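Side-chain contact in prophage lambdalm01, antigen B (Listeria monocytogenes, PDB 4ACV), which is probably a phage tail terminator protein that caps the end of the tail tube: residues I62-N67 against A72-I77. Sequence-based numbering, arbitrary orientation.
Unlike the reference sequence in segment 72-77: Met76 (reference Lys).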
# COMPACT_ATOMS: atom_id res chain seq x y z
N ILE B 62 -18.79 -2.19 12.17
CA ILE B 62 -20.21 -1.89 12.23
C ILE B 62 -20.49 -0.60 11.48
O ILE B 62 -19.90 0.43 11.78
CB ILE B 62 -20.71 -1.74 13.67
CG1 ILE B 62 -20.43 -3.02 14.45
CG2 ILE B 62 -22.19 -1.40 13.68
CD1 ILE B 62 -21.15 -4.24 13.89
N HIS B 63 -21.38 -0.68 10.49
CA HIS B 63 -21.81 0.48 9.71
C HIS B 63 -23.18 0.94 10.17
O HIS B 63 -24.17 0.24 9.98
CB HIS B 63 -21.86 0.15 8.22
CG HIS B 63 -20.52 -0.14 7.63
ND1 HIS B 63 -19.71 0.85 7.11
CD2 HIS B 63 -19.83 -1.30 7.49
CE1 HIS B 63 -18.59 0.30 6.66
NE2 HIS B 63 -18.65 -1.00 6.88
N HIS B 64 -23.23 2.12 10.78
CA HIS B 64 -24.47 2.69 11.30
C HIS B 64 -24.87 3.95 10.50
O HIS B 64 -24.28 5.02 10.68
CB HIS B 64 -24.30 3.02 12.79
CG HIS B 64 -25.57 3.32 13.51
ND1 HIS B 64 -26.68 2.49 13.45
CD2 HIS B 64 -25.91 4.34 14.33
CE1 HIS B 64 -27.64 3.00 14.20
NE2 HIS B 64 -27.21 4.12 14.75
N TYR B 65 -25.85 3.80 9.61
CA TYR B 65 -26.37 4.92 8.83
C TYR B 65 -27.65 5.47 9.43
O TYR B 65 -28.59 4.72 9.69
CB TYR B 65 -26.69 4.50 7.39
CG TYR B 65 -25.51 4.07 6.57
CD1 TYR B 65 -25.01 2.78 6.67
CD2 TYR B 65 -24.91 4.95 5.67
CE1 TYR B 65 -23.93 2.37 5.89
CE2 TYR B 65 -23.84 4.55 4.89
CZ TYR B 65 -23.35 3.26 5.01
OH TYR B 65 -22.28 2.85 4.24
N THR B 66 -27.70 6.77 9.63
CA THR B 66 -28.87 7.41 10.22
C THR B 66 -29.13 8.73 9.51
O THR B 66 -28.24 9.28 8.86
CB THR B 66 -28.63 7.70 11.70
OG1 THR B 66 -27.33 8.28 11.85
CG2 THR B 66 -28.69 6.43 12.51
N ASN B 67 -30.36 9.22 9.63
CA ASN B 67 -30.73 10.51 9.06
C ASN B 67 -29.92 11.68 9.61
O ASN B 67 -29.80 12.73 8.98
CB ASN B 67 -32.21 10.77 9.30
CG ASN B 67 -33.09 9.91 8.44
OD1 ASN B 67 -34.22 9.58 8.81
ND2 ASN B 67 -32.58 9.55 7.27
N ALA B 72 -26.12 8.22 20.74
CA ALA B 72 -26.78 7.28 21.63
C ALA B 72 -26.82 5.88 21.02
O ALA B 72 -26.38 4.92 21.65
CB ALA B 72 -28.20 7.75 21.97
N GLY B 73 -27.35 5.77 19.81
CA GLY B 73 -27.37 4.52 19.06
C GLY B 73 -26.01 3.91 18.75
O GLY B 73 -25.82 2.70 18.87
N VAL B 74 -25.05 4.73 18.33
CA VAL B 74 -23.69 4.25 18.07
C VAL B 74 -23.05 3.65 19.33
O VAL B 74 -22.46 2.58 19.28
CB VAL B 74 -22.78 5.37 17.48
CG1 VAL B 74 -21.32 5.04 17.66
CG2 VAL B 74 -23.10 5.57 16.01
N GLU B 75 -23.19 4.35 20.45
CA GLU B 75 -22.68 3.87 21.73
C GLU B 75 -23.41 2.64 22.26
O GLU B 75 -22.81 1.80 22.93
CB GLU B 75 -22.73 4.99 22.78
CG GLU B 75 -21.50 5.88 22.77
CD GLU B 75 -21.52 6.92 23.88
OE1 GLU B 75 -22.62 7.32 24.32
OE2 GLU B 75 -20.42 7.35 24.31
N MET B 76 -24.71 2.53 21.97
CA MET B 76 -25.44 1.35 22.38
C MET B 76 -24.79 0.14 21.70
O MET B 76 -24.38 -0.82 22.37
CB MET B 76 -26.92 1.46 22.02
CG MET B 76 -27.77 0.20 22.28
SD MET B 76 -29.53 0.57 22.45
CE MET B 76 -30.32 -0.97 22.02
N ILE B 77 -24.66 0.21 20.39
CA ILE B 77 -24.09 -0.89 19.63
C ILE B 77 -22.68 -1.17 20.13
O ILE B 77 -22.32 -2.31 20.41
CB ILE B 77 -24.07 -0.55 18.13
CG1 ILE B 77 -25.50 -0.50 17.59
CG2 ILE B 77 -23.20 -1.57 17.38
CD1 ILE B 77 -25.64 0.07 16.18
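His64 and Ile62 of strand 55-66 face Gly73, Val74 and Ile77 of helix 71-82; the axes of segments 62-66 and 72-77 run nearly antiparallel (159°) with a closest approach of 9.9 Å. The His64 ring lies at the centre of the contact. With CG anti to the backbone N (chi1 -167°), it extends from the strand to the helix and fits among all three helix residues. Ile77 CD1 lies over one face, in a CH-pi contact 4.1 Å from the ring centroid and offset toward the rim, nearest ND1. Val74 CG2 comes obliquely to the carbon side, 3.5 Å from CD2. The beta-branched valine keeps this methyl close to the helix backbone, so it meets the ring without a long, flexible side chain. Gly73, with no side chain, lets NE2 approach the helix backbone, 4.2 Å from Gly73 C. Strand 55-66 sits between strands 37-48 and 110-122, and the short loop after it turns the chain back so that helix 71-82 packs on the antiparallel sheet, an alpha+beta arrangement in a protein assigned to the putative tail-terminator family. Histidine suits the place because its polar atoms find partners beside its apolar contacts: NE2 is hydrogen-bonded to Asp70, which also bonds Gly73 N, and ND1 to Thr38. Asp70 thus links the ring to the first turn of the helix. Two residues back along the strand, Ile62 sends its CG2 to Ile77 CG2 (3.8 Å), a purely apolar meeting of branched side chains; Ile62 also touches Ile40 of strand 37-48 and Phe117 of strand 110-122.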